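Local coordinates for gentamicin resistance protein (Enterococcus gallinarum, PDB 6CTZ), which probably transfers a phosphate from a guanine nucleotide to the 2''-hydroxyl of aminoglycosides such as kanamycin, conferring resistance to gentamicin and related antibiotics, at residues Gln57-Leu62 with Asn69-Val74; Glu118-Leu123 with Ala244-Val249; Phe126-Ala131 with Ala218-Pro223. The protein carries 2 engineered substitutions. All blocks are in the same frame, centred on the assembly; numbering follows the deposited sequence. Where two conformers were deposited one is given.

Contact 1: residues Gln57-Leu62 with Asn69-Val74; sequences QLLPLL and NIPQYV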
ATOM      1  N   GLN A  57       5.164  15.660  -5.497  1.00 10.72           N
ATOM      2  CA  GLN A  57       5.310  16.725  -4.509  1.00 11.74           C
ATOM      3  C   GLN A  57       5.732  16.182  -3.151  1.00 11.30           C
ATOM      4  O   GLN A  57       6.510  16.827  -2.437  1.00 12.23           O
ATOM      5  CB  GLN A  57       3.995  17.480  -4.355  1.00 13.87           C
ATOM      6  CG  GLN A  57       3.484  18.164  -5.613  1.00 17.72           C
ATOM      7  CD  GLN A  57       2.044  18.596  -5.430  1.00 23.81           C
ATOM      8  OE1 GLN A  57       1.117  17.921  -5.890  1.00 26.00           O
ATOM      9  NE2 GLN A  57       1.845  19.699  -4.723  1.00 25.32           N
ATOM     10  N   LEU A  58       5.202  15.016  -2.764  1.00 10.64           N
ATOM     11  CA  LEU A  58       5.405  14.522  -1.407  1.00 10.22           C
ATOM     12  C   LEU A  58       6.789  13.917  -1.216  1.00 10.36           C
ATOM     13  O   LEU A  58       7.447  14.165  -0.196  1.00 11.66           O
ATOM     14  CB  LEU A  58       4.341  13.477  -1.065  1.00 10.45           C
ATOM     15  CG  LEU A  58       4.527  12.785   0.289  1.00 11.31           C
ATOM     16  CD1 LEU A  58       4.349  13.768   1.448  1.00 13.39           C
ATOM     17  CD2 LEU A  58       3.578  11.612   0.448  1.00 11.98           C
ATOM     18  N   LEU A  59       7.221  13.068  -2.146  1.00 10.66           N
ATOM     19  CA  LEU A  59       8.420  12.274  -1.886  1.00 10.90           C
ATOM     20  C   LEU A  59       9.651  13.128  -1.620  1.00 11.45           C
ATOM     21  O   LEU A  59      10.428  12.771  -0.715  1.00 12.35           O
ATOM     22  CB  LEU A  59       8.665  11.247  -3.006  1.00 11.70           C
ATOM     23  CG  LEU A  59       7.601  10.147  -3.114  1.00 12.63           C
ATOM     24  CD1 LEU A  59       7.885   9.236  -4.310  1.00 15.03           C
ATOM     25  CD2 LEU A  59       7.525   9.341  -1.835  1.00 17.19           C
ATOM     26  N   PRO A  60       9.897  14.231  -2.338  1.00 12.06           N
ATOM     27  CA  PRO A  60      11.085  15.036  -2.023  1.00 12.93           C
ATOM     28  C   PRO A  60      11.073  15.571  -0.611  1.00 13.53           C
ATOM     29  O   PRO A  60      12.145  15.738  -0.019  1.00 16.92           O
ATOM     30  CB  PRO A  60      11.043  16.155  -3.071  1.00 13.39           C
ATOM     31  CG  PRO A  60      10.308  15.552  -4.219  1.00 13.54           C
ATOM     32  CD  PRO A  60       9.244  14.702  -3.579  1.00 12.59           C
ATOM     33  N   LEU A  61       9.890  15.810  -0.036  1.00 12.70           N
ATOM     34  CA  LEU A  61       9.806  16.294   1.332  1.00 13.84           C
ATOM     35  C   LEU A  61      10.035  15.180   2.341  1.00 13.66           C
ATOM     36  O   LEU A  61      10.460  15.455   3.467  1.00 15.97           O
ATOM     37  CB  LEU A  61       8.427  16.904   1.576  1.00 14.46           C
ATOM     38  CG  LEU A  61       8.053  18.025   0.605  1.00 16.73           C
ATOM     39  CD1 LEU A  61       6.600  18.449   0.781  1.00 17.50           C
ATOM     40  CD2 LEU A  61       9.003  19.200   0.757  1.00 19.44           C
ATOM     41  N   LEU A  62       9.780  13.934   1.952  1.00 13.55           N
ATOM     42  CA  LEU A  62       9.919  12.796   2.856  0.60 13.19           C
ATOM     43  C   LEU A  62      11.331  12.233   2.908  1.00 13.69           C
ATOM     44  O   LEU A  62      11.693  11.619   3.916  1.00 14.85           O
ATOM     45  CB  LEU A  62       9.005  11.650   2.418  0.60 14.31           C
ATOM     46  CG  LEU A  62       7.521  11.778   2.711  0.60 13.43           C
ATOM     47  CD1 LEU A  62       6.821  10.494   2.312  0.60 12.65           C
ATOM     48  CD2 LEU A  62       7.301  12.074   4.186  0.60 14.52           C
ATOM     49  N   ASN A  69      15.465   4.083   1.897  1.00 14.04           N
ATOM     50  CA  ASN A  69      15.439   4.714   0.594  1.00 13.84           C
ATOM     51  C   ASN A  69      14.025   4.691   0.030  1.00 11.83           C
ATOM     52  O   ASN A  69      13.276   3.725   0.222  1.00 13.78           O
ATOM     53  CB  ASN A  69      16.426   4.001  -0.319  1.00 16.73           C
ATOM     54  CG  ASN A  69      17.870   4.189   0.160  1.00 21.25           C
ATOM     55  OD1 ASN A  69      18.104   4.525   1.323  1.00 24.47           O
ATOM     56  ND2 ASN A  69      18.823   4.009  -0.727  1.00 22.92           N
ATOM     57  N   ILE A  70      13.634   5.789  -0.612  1.00 11.80           N
ATOM     58  CA  ILE A  70      12.346   5.884  -1.293  1.00 11.43           C
ATOM     59  C   ILE A  70      12.614   6.416  -2.698  1.00 11.52           C
ATOM     60  O   ILE A  70      13.697   6.957  -2.969  1.00 12.05           O
ATOM     61  CB  ILE A  70      11.353   6.783  -0.511  1.00 11.06           C
ATOM     62  CG1 ILE A  70      11.803   8.253  -0.519  1.00 12.14           C
ATOM     63  CG2 ILE A  70      11.148   6.250   0.921  1.00 11.97           C
ATOM     64  CD1 ILE A  70      10.908   9.160   0.323  1.00 13.13           C
ATOM     65  N   PRO A  71      11.655   6.287  -3.619  1.00 11.14           N
ATOM     66  CA  PRO A  71      11.914   6.760  -4.987  1.00 11.67           C
ATOM     67  C   PRO A  71      12.226   8.248  -5.025  1.00 11.52           C
ATOM     68  O   PRO A  71      11.578   9.064  -4.367  1.00 12.65           O
ATOM     69  CB  PRO A  71      10.606   6.460  -5.720  1.00 11.61           C
ATOM     70  CG  PRO A  71      10.009   5.313  -4.953  1.00 11.94           C
ATOM     71  CD  PRO A  71      10.336   5.634  -3.519  1.00 11.34           C
ATOM     72  N   GLN A  72      13.205   8.601  -5.849  1.00 13.18           N
ATOM     73  CA  GLN A  72      13.559   9.995  -6.077  1.00 14.88           C
ATOM     74  C   GLN A  72      13.450  10.265  -7.564  1.00 14.37           C
ATOM     75  O   GLN A  72      14.306   9.836  -8.352  1.00 14.85           O
ATOM     76  CB  GLN A  72      14.965  10.268  -5.597  1.00 17.00           C
ATOM     77  CG  GLN A  72      15.088  10.200  -4.118  1.00 19.14           C
ATOM     78  CD  GLN A  72      16.385  10.796  -3.729  1.00 22.65           C
ATOM     79  OE1 GLN A  72      16.458  11.960  -3.357  1.00 23.01           O
ATOM     80  NE2 GLN A  72      17.446  10.029  -3.896  1.00 24.60           N
ATOM     81  N   TYR A  73      12.402  10.977  -7.945  1.00 14.73           N
ATOM     82  CA  TYR A  73      12.110  11.172  -9.356  1.00 15.50           C
ATOM     83  C   TYR A  73      13.096  12.175  -9.937  1.00 17.38           C
ATOM     84  O   TYR A  73      13.044  13.367  -9.620  1.00 23.05           O
ATOM     85  CB  TYR A  73      10.674  11.657  -9.508  1.00 15.09           C
ATOM     86  CG  TYR A  73       9.597  10.737  -8.938  1.00 13.75           C
ATOM     87  CD1 TYR A  73       9.805   9.362  -8.747  1.00 13.76           C
ATOM     88  CD2 TYR A  73       8.356  11.255  -8.603  1.00 14.37           C
ATOM     89  CE1 TYR A  73       8.798   8.554  -8.244  1.00 13.47           C
ATOM     90  CE2 TYR A  73       7.355  10.457  -8.110  1.00 13.52           C
ATOM     91  CZ  TYR A  73       7.575   9.112  -7.933  1.00 12.23           C
ATOM     92  OH  TYR A  73       6.555   8.339  -7.438  1.00 13.81           O
ATOM     93  N   VAL A  74      14.004  11.692 -10.770  1.00 13.40           N
ATOM     94  CA  VAL A  74      14.960  12.544 -11.469  1.00 13.88           C
ATOM     95  C   VAL A  74      14.388  13.022 -12.791  1.00 13.99           C
ATOM     96  O   VAL A  74      14.647  14.150 -13.218  1.00 16.04           O
ATOM     97  CB  VAL A  74      16.273  11.756 -11.665  1.00 15.63           C
ATOM     98  CG1 VAL A  74      17.229  12.471 -12.631  1.00 16.34           C
ATOM     99  CG2 VAL A  74      16.935  11.512 -10.316  1.00 17.90           C
TER
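Leu59 overlaps Ile70, Pro71 and Tyr73, and its two methyl branches divide the work. CD1 lies anti to CA (chi2 176°), which carries this methyl to the phenol end of Tyr73. Leu59 CD1 lies 3.5 Å from Tyr73 OH and 3.6 Å from Tyr73 CZ, approaching the ring obliquely. The same methyl also meets the Pro71 ring, with Leu59 CD1 4.1 Å from Pro71 CB. The other branch turns to Ile70, where Leu59 CD2 is 4.0 Å from Ile70 CD1. Leu62 CB packs on Ile70 CD1 from a second direction, at 3.8 Å. No hydrogen bond crosses the contact, so it is held by apolar packing. Phe215 also touches both Leu59 and Ile70. Tyr73 reaches on to Arg41 and Tyr88, two residues that bind GDP, while its side chain also touches Leu52, Glu55 and Ile56 of the same helix as Leu59. Helix 46-62 thus packs on the chain that enters strand 73-78, an outermost strand of the antiparallel sheet. This is the helix-to-sheet packing of the N-terminal lobe in kinase-like folds, where the helix probably corresponds to alphaC and the strand to beta4.

Contact 2: residues Glu118-Leu123 with Ala244-Val249; sequences EFMNEL and AYRGEV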
ATOM      1  N   GLU A 118      10.003   1.971  13.091  1.00 10.61           N
ATOM      2  CA  GLU A 118      10.638   3.281  12.982  1.00 11.55           C
ATOM      3  C   GLU A 118      10.113   4.055  11.781  1.00 10.70           C
ATOM      4  O   GLU A 118       9.860   5.261  11.876  1.00 11.97           O
ATOM      5  CB  GLU A 118      12.155   3.104  12.897  1.00 13.73           C
ATOM      6  CG  GLU A 118      12.940   4.384  12.680  1.00 18.92           C
ATOM      7  CD  GLU A 118      14.437   4.134  12.616  0.47 20.78           C
ATOM      8  OE1 GLU A 118      14.878   3.369  11.729  0.49 21.50           O
ATOM      9  OE2 GLU A 118      15.169   4.682  13.464  0.46 21.95           O
ATOM     10  N   PHE A 119       9.936   3.377  10.646  1.00 10.05           N
ATOM     11  CA  PHE A 119       9.393   4.029   9.455  1.00 10.09           C
ATOM     12  C   PHE A 119       7.987   4.564   9.718  1.00  9.47           C
ATOM     13  O   PHE A 119       7.668   5.711   9.380  1.00 10.19           O
ATOM     14  CB  PHE A 119       9.387   3.031   8.296  1.00 10.48           C
ATOM     15  CG  PHE A 119       8.699   3.530   7.056  1.00 10.39           C
ATOM     16  CD1 PHE A 119       9.318   4.445   6.219  1.00 12.10           C
ATOM     17  CD2 PHE A 119       7.436   3.070   6.717  1.00 11.78           C
ATOM     18  CE1 PHE A 119       8.686   4.897   5.072  1.00 12.30           C
ATOM     19  CE2 PHE A 119       6.799   3.527   5.573  1.00 13.17           C
ATOM     20  CZ  PHE A 119       7.433   4.436   4.746  1.00 12.89           C
ATOM     21  N   MET A 120       7.134   3.748  10.344  1.00 10.06           N
ATOM     22  CA  MET A 120       5.775   4.181  10.651  1.00 11.07           C
ATOM     23  C   MET A 120       5.791   5.346  11.627  1.00 10.86           C
ATOM     24  O   MET A 120       5.002   6.290  11.493  1.00 12.17           O
ATOM     25  CB  MET A 120       4.974   2.998  11.195  1.00 12.47           C
ATOM     26  CG  MET A 120       4.793   1.890  10.170  1.00 14.54           C
ATOM     27  SD  MET A 120       4.097   0.344  10.807  1.00 19.07           S
ATOM     28  CE  MET A 120       2.347   0.625  10.615  1.00 21.31           C
ATOM     29  N   ASN A 121       6.644   5.243  12.605  1.00 11.87           N
ATOM     30  CA  ASN A 121       6.865   6.374  13.469  0.63 12.69           C
ATOM     31  C   ASN A 121       7.269   7.799  12.811  1.00 11.22           C
ATOM     32  O   ASN A 121       6.787   8.914  13.059  1.00 12.70           O
ATOM     33  CB  ASN A 121       7.853   6.062  14.588  0.63 15.36           C
ATOM     34  CG  ASN A 121       7.260   5.232  15.690  0.63 19.33           C
ATOM     35  OD1 ASN A 121       6.089   4.971  15.768  0.63 20.34           O
ATOM     36  ND2 ASN A 121       8.112   4.836  16.565  0.63 22.25           N
ATOM     37  N   GLU A 122       8.147   7.592  11.822  1.00 10.97           N
ATOM     38  CA  GLU A 122       8.562   8.764  11.062  1.00 11.75           C
ATOM     39  C   GLU A 122       7.407   9.339  10.256  1.00 11.55           C
ATOM     40  O   GLU A 122       7.225  10.562  10.218  1.00 12.89           O
ATOM     41  CB  GLU A 122       9.750   8.411  10.174  1.00 13.50           C
ATOM     42  CG  GLU A 122      11.019   8.140  10.980  1.00 15.94           C
ATOM     43  CD  GLU A 122      12.060   7.308  10.247  1.00 19.00           C
ATOM     44  OE1 GLU A 122      13.175   7.154  10.785  1.00 22.59           O
ATOM     45  OE2 GLU A 122      11.763   6.791   9.156  1.00 19.67           O
ATOM     46  N   LEU A 123       6.594   8.483   9.629  1.00 11.26           N
ATOM     47  CA  LEU A 123       5.418   8.992   8.925  1.00 11.47           C
ATOM     48  C   LEU A 123       4.480   9.695   9.895  1.00 12.03           C
ATOM     49  O   LEU A 123       3.955  10.775   9.597  1.00 12.38           O
ATOM     50  CB  LEU A 123       4.678   7.861   8.204  1.00 12.33           C
ATOM     51  CG  LEU A 123       5.423   7.196   7.041  1.00 12.80           C
ATOM     52  CD1 LEU A 123       4.478   6.259   6.293  1.00 14.86           C
ATOM     53  CD2 LEU A 123       6.010   8.231   6.098  1.00 14.34           C
ATOM     54  N   ALA A 244       4.611  -3.694  19.130  1.00 11.81           N
ATOM     55  CA  ALA A 244       5.336  -3.571  20.388  1.00 13.20           C
ATOM     56  C   ALA A 244       6.457  -2.547  20.268  1.00 13.14           C
ATOM     57  O   ALA A 244       6.620  -1.684  21.138  1.00 15.60           O
ATOM     58  CB  ALA A 244       5.870  -4.933  20.820  1.00 14.84           C
ATOM     59  N   TYR A 245       7.239  -2.616  19.186  1.00 12.32           N
ATOM     60  CA  TYR A 245       8.324  -1.652  19.020  1.00 12.81           C
ATOM     61  C   TYR A 245       7.789  -0.233  18.899  1.00 14.33           C
ATOM     62  O   TYR A 245       8.463   0.724  19.295  1.00 15.46           O
ATOM     63  CB  TYR A 245       9.177  -2.009  17.803  1.00 13.25           C
ATOM     64  CG  TYR A 245      10.273  -3.014  18.071  1.00 13.14           C
ATOM     65  CD1 TYR A 245      11.130  -2.851  19.154  1.00 14.14           C
ATOM     66  CD2 TYR A 245      10.471  -4.108  17.231  1.00 13.74           C
ATOM     67  CE1 TYR A 245      12.152  -3.753  19.397  1.00 14.46           C
ATOM     68  CE2 TYR A 245      11.489  -5.013  17.464  1.00 14.36           C
ATOM     69  CZ  TYR A 245      12.329  -4.833  18.547  1.00 15.08           C
ATOM     70  OH  TYR A 245      13.351  -5.729  18.786  1.00 17.24           O
ATOM     71  N   ARG A 246       6.581  -0.079  18.370  1.00 13.97           N
ATOM     72  CA  ARG A 246       5.973   1.245  18.298  0.53 14.01           C
ATOM     73  C   ARG A 246       5.352   1.689  19.612  1.00 16.28           C
ATOM     74  O   ARG A 246       4.959   2.858  19.723  1.00 21.13           O
ATOM     75  CB  ARG A 246       4.921   1.310  17.192  0.53 13.11           C
ATOM     76  CG  ARG A 246       5.521   1.245  15.812  0.53 12.93           C
ATOM     77  CD  ARG A 246       4.516   1.507  14.720  0.53 13.91           C
ATOM     78  NE  ARG A 246       4.116   2.910  14.651  0.53 14.57           N
ATOM     79  CZ  ARG A 246       3.050   3.333  13.983  0.53 15.93           C
ATOM     80  NH1 ARG A 246       2.291   2.450  13.354  0.53 16.65           N
ATOM     81  NH2 ARG A 246       2.741   4.628  13.937  0.53 17.92           N
ATOM     82  N   GLY A 247       5.273   0.816  20.608  1.00 14.76           N
ATOM     83  CA  GLY A 247       4.706   1.219  21.879  1.00 15.22           C
ATOM     84  C   GLY A 247       3.203   1.299  21.870  1.00 15.12           C
ATOM     85  O   GLY A 247       2.622   2.041  22.668  1.00 17.14           O
ATOM     86  N   GLU A 248       2.547   0.575  20.969  1.00 13.91           N
ATOM     87  CA  GLU A 248       1.096   0.502  21.005  1.00 13.19           C
ATOM     88  C   GLU A 248       0.650  -0.119  22.324  1.00 14.41           C
ATOM     89  O   GLU A 248       1.382  -0.888  22.956  1.00 15.06           O
ATOM     90  CB  GLU A 248       0.584  -0.350  19.847  1.00 12.73           C
ATOM     91  CG  GLU A 248       1.011   0.108  18.451  1.00 13.30           C
ATOM     92  CD  GLU A 248       0.303   1.354  17.936  1.00 13.26           C
ATOM     93  OE1 GLU A 248      -0.469   2.003  18.678  1.00 15.40           O
ATOM     94  OE2 GLU A 248       0.519   1.678  16.752  1.00 14.04           O
ATOM     95  N   VAL A 249      -0.567   0.209  22.732  1.00 14.24           N
ATOM     96  CA  VAL A 249      -1.151  -0.361  23.941  1.00 15.52           C
ATOM     97  C   VAL A 249      -2.342  -1.226  23.562  1.00 17.21           C
ATOM     98  O   VAL A 249      -2.995  -1.005  22.540  1.00 18.45           O
ATOM     99  CB  VAL A 249      -1.570   0.710  24.966  1.00 19.21           C
ATOM    100  CG1 VAL A 249      -0.371   1.544  25.381  1.00 20.13           C
ATOM    101  CG2 VAL A 249      -2.677   1.578  24.395  1.00 20.53           C
TER
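Asn121 and Arg246 mark the closest approach of the two backbones, with Asn121 CA 7.1 Å from Arg246 CA. Residues 118-123 are part of helix 106-125. Residues 244-246 end helix 236-246, and a Schellman motif finishes that helix at Gly247. Its Gly247 N bonds back to Ala244 O at 2.9 Å, and the positive phi of the glycine turns the chain out toward Glu248. The contact therefore joins one helix to the C-terminal end of another in the helical part of this kinase-like fold.

Arg246 carries most of the contact. Its chain bends at chi3 (72°), which sets a guanidinium face on Met120 and its NE edge toward Asn121. Arg246 NE donates a hydrogen bond to Asn121 OD1 at 3.1 Å. The bond is nearly straight (168° at the hydrogen) and runs in the guanidinium plane. It reaches the amide oxygen from above the carbonyl plane, 41° out of it, and not on a lone pair. Asn121 and Arg246 are each modelled in two conformers, so this bond, and the guanidinium contacts that follow, describe one state.

The two guanidinium faces have different neighbours. Met120 CB lies over the centre of one face, 3.4 Å from Arg246 CZ. Glu248 OE2 lies over the opposite face, toward its rim. This salt bridge is long, with Glu248 OE2 3.9 Å from Arg246 NH1, and the attraction is one of charge alone. Tyr227 OH bonds Glu248 OE2 and makes a weak bond to Arg246 NH1. Glu248 binds a magnesium ion in a structure of this protein, but that ion is absent here. The Met120 chain crosses the arginine at about a right angle, and its terminal methyl CE ends 3.3 Å from Arg246 NH1.

Contact 3: residues Phe126-Ala131 with Ala218-Pro223; sequences FPVETA and AAISDP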
ATOM      1  N   PHE A 126       5.536  13.217  10.600  1.00 12.79           N
ATOM      2  CA  PHE A 126       5.637  14.176   9.506  1.00 12.98           C
ATOM      3  C   PHE A 126       4.510  15.207   9.594  1.00 12.78           C
ATOM      4  O   PHE A 126       3.354  14.845   9.811  1.00 14.26           O
ATOM      5  CB  PHE A 126       5.577  13.453   8.157  1.00 12.67           C
ATOM      6  CG  PHE A 126       5.918  14.339   6.997  1.00 12.12           C
ATOM      7  CD1 PHE A 126       7.241  14.590   6.666  1.00 15.25           C
ATOM      8  CD2 PHE A 126       4.918  14.978   6.274  1.00 14.12           C
ATOM      9  CE1 PHE A 126       7.564  15.426   5.607  1.00 16.16           C
ATOM     10  CE2 PHE A 126       5.239  15.820   5.219  1.00 14.94           C
ATOM     11  CZ  PHE A 126       6.562  16.041   4.888  1.00 15.78           C
ATOM     12  N   PRO A 127       4.807  16.494   9.401  1.00 13.13           N
ATOM     13  CA  PRO A 127       3.760  17.525   9.566  1.00 13.63           C
ATOM     14  C   PRO A 127       2.606  17.331   8.592  1.00 12.89           C
ATOM     15  O   PRO A 127       2.779  17.370   7.375  1.00 13.02           O
ATOM     16  CB  PRO A 127       4.513  18.835   9.319  1.00 14.66           C
ATOM     17  CG  PRO A 127       5.922  18.504   9.696  1.00 16.63           C
ATOM     18  CD  PRO A 127       6.135  17.094   9.203  1.00 15.08           C
ATOM     19  N   VAL A 128       1.408  17.135   9.143  1.00 12.47           N
ATOM     20  CA  VAL A 128       0.232  16.853   8.321  0.68 12.73           C
ATOM     21  C   VAL A 128      -0.035  17.994   7.343  1.00 12.44           C
ATOM     22  O   VAL A 128      -0.403  17.777   6.182  1.00 12.96           O
ATOM     23  CB  VAL A 128      -0.976  16.561   9.231  0.68 13.83           C
ATOM     24  CG1 VAL A 128      -2.283  16.638   8.464  0.68 16.01           C
ATOM     25  CG2 VAL A 128      -0.809  15.193   9.925  0.68 13.85           C
ATOM     26  N   GLU A 129       0.135  19.241   7.808  1.00 12.36           N
ATOM     27  CA  GLU A 129      -0.131  20.392   6.943  1.00 12.57           C
ATOM     28  C   GLU A 129       0.819  20.440   5.752  1.00 13.03           C
ATOM     29  O   GLU A 129       0.411  20.831   4.654  1.00 13.19           O
ATOM     30  CB  GLU A 129      -0.089  21.695   7.745  1.00 14.22           C
ATOM     31  CG  GLU A 129       1.282  22.128   8.254  1.00 16.23           C
ATOM     32  CD  GLU A 129       1.715  21.460   9.552  1.00 17.96           C
ATOM     33  OE1 GLU A 129       1.028  20.524  10.040  1.00 17.44           O
ATOM     34  OE2 GLU A 129       2.764  21.885  10.081  1.00 20.20           O
ATOM     35  N   THR A 130       2.073  20.018   5.936  1.00 12.73           N
ATOM     36  CA  THR A 130       2.999  19.965   4.810  1.00 13.34           C
ATOM     37  C   THR A 130       2.557  18.912   3.802  1.00 13.39           C
ATOM     38  O   THR A 130       2.574  19.146   2.585  1.00 13.46           O
ATOM     39  CB  THR A 130       4.400  19.662   5.332  1.00 15.05           C
ATOM     40  OG1 THR A 130       4.784  20.690   6.258  1.00 16.42           O
ATOM     41  CG2 THR A 130       5.409  19.599   4.178  1.00 16.72           C
ATOM     42  N   ALA A 131       2.141  17.746   4.291  1.00 12.71           N
ATOM     43  CA  ALA A 131       1.629  16.721   3.391  1.00 11.81           C
ATOM     44  C   ALA A 131       0.397  17.203   2.630  1.00 11.34           C
ATOM     45  O   ALA A 131       0.305  17.007   1.412  1.00 12.17           O
ATOM     46  CB  ALA A 131       1.326  15.446   4.176  1.00 12.86           C
ATOM     47  N   ALA A 218      -0.762   7.387  -0.350  1.00  9.78           N
ATOM     48  CA  ALA A 218      -0.486   8.233   0.805  1.00  9.90           C
ATOM     49  C   ALA A 218      -1.685   9.120   1.116  1.00  9.98           C
ATOM     50  O   ALA A 218      -2.327   9.679   0.219  1.00 11.12           O
ATOM     51  CB  ALA A 218       0.757   9.092   0.570  1.00 11.97           C
ATOM     52  N   ALA A 219      -2.000   9.233   2.402  1.00  9.82           N
ATOM     53  CA  ALA A 219      -3.205   9.933   2.822  1.00 10.87           C
ATOM     54  C   ALA A 219      -2.988  10.459   4.231  1.00 10.50           C
ATOM     55  O   ALA A 219      -2.109   9.990   4.957  1.00 10.69           O
ATOM     56  CB  ALA A 219      -4.427   9.010   2.785  1.00 12.23           C
ATOM     57  N   ILE A 220      -3.784  11.454   4.609  1.00 10.84           N
ATOM     58  CA  ILE A 220      -3.907  11.842   6.009  1.00 11.08           C
ATOM     59  C   ILE A 220      -5.089  11.044   6.544  1.00 11.88           C
ATOM     60  O   ILE A 220      -6.239  11.293   6.162  1.00 12.97           O
ATOM     61  CB  ILE A 220      -4.138  13.351   6.171  1.00 12.21           C
ATOM     62  CG1 ILE A 220      -3.014  14.146   5.490  1.00 13.20           C
ATOM     63  CG2 ILE A 220      -4.269  13.692   7.654  1.00 14.35           C
ATOM     64  CD1 ILE A 220      -1.632  13.741   5.921  1.00 13.82           C
ATOM     65  N   SER A 221      -4.808  10.038   7.366  1.00 10.55           N
ATOM     66  CA  SER A 221      -5.857   9.101   7.749  1.00 10.78           C
ATOM     67  C   SER A 221      -5.476   8.429   9.065  1.00 10.86           C
ATOM     68  O   SER A 221      -4.622   8.925   9.808  1.00 11.28           O
ATOM     69  CB  SER A 221      -6.093   8.086   6.617  1.00 12.86           C
ATOM     70  OG  SER A 221      -7.298   7.370   6.813  1.00 15.51           O
ATOM     71  N   ASP A 222      -6.106   7.305   9.347  1.00 11.55           N
ATOM     72  CA  ASP A 222      -5.883   6.609  10.603  1.00 11.40           C
ATOM     73  C   ASP A 222      -4.549   5.875  10.536  1.00 11.37           C
ATOM     74  O   ASP A 222      -4.387   4.992   9.686  1.00 11.27           O
ATOM     75  CB  ASP A 222      -7.013   5.611  10.807  1.00 12.84           C
ATOM     76  CG  ASP A 222      -6.983   4.942  12.164  1.00 12.64           C
ATOM     77  OD1 ASP A 222      -5.923   4.927  12.839  1.00 13.02           O
ATOM     78  OD2 ASP A 222      -8.039   4.409  12.550  1.00 14.08           O
ATOM     79  N   PRO A 223      -3.581   6.195  11.404  1.00 11.10           N
ATOM     80  CA  PRO A 223      -2.289   5.489  11.343  1.00 11.41           C
ATOM     81  C   PRO A 223      -2.412   3.987  11.513  1.00 11.11           C
ATOM     82  O   PRO A 223      -1.560   3.238  11.016  1.00 12.14           O
ATOM     83  CB  PRO A 223      -1.473   6.143  12.467  1.00 13.05           C
ATOM     84  CG  PRO A 223      -2.521   6.697  13.416  1.00 14.15           C
ATOM     85  CD  PRO A 223      -3.625   7.166  12.514  1.00 12.33           C
TER
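Val128 and Ala131 pack on Ile220 and make the whole of this contact. It joins the short helix 128-133 to the chain just after the Asp-Phe-Gly motif of the kinase-like fold, which begins at Asp214. Asp214 binds magnesium together with His197.

No backbone hydrogen bond crosses between the segments; each side is bonded to its own surroundings. Pro127 sits at the N-cap of the helix, and Pro127 O accepts Ala131 N at 3.2 Å. On the other segment, Ile220 pairs through its backbone with Pro137 and Thr139, while Ala219 and Ser221 pair with Ile189 and Arg187 of strand 187-189. The chain turns a corner at Ile220, and its CB is directed toward the helix.

Between the two segments the interaction is purely apolar. Val128 CG1 is 3.6 Å from Ile220 CG2 and 3.9 Å from Ile220 CD1, so it sits against both arms of the isoleucine. Val128 has two conformers, and these distances hold for one of them. Pro186 and Leu188 also touch Ile220. The Ile220 chain folds back at its second torsion (chi2 -53°), and its end methyl CD1 rests 3.8 Å from Ala131 CB.

How the contacts relate
Contact 1 comes first along the chain and is complete before the other two begin. Contact 2 then opens with residues 118-123, and both segments of contact 3 fall before residues 244-249 complete it. Contacts 1 and 3 touch, with centres about 15 Å apart. Helix 46-62 bridges them: Leu62 and Leu61 pack on Phe126, Leu61 CD1 lies 3.8 Å from Thr130 CG2, and Leu58 meets Ala218. Contacts 2 and 3 also have centres about 15 Å apart; helix 106-125 leads directly to helix 128-133. Contacts 1 and 2 do not touch; their centres are about 22 Å apart and their nearest atoms about 4 Å. Together they run from the nucleotide-binding lobe into the helical part of the kinase-like fold.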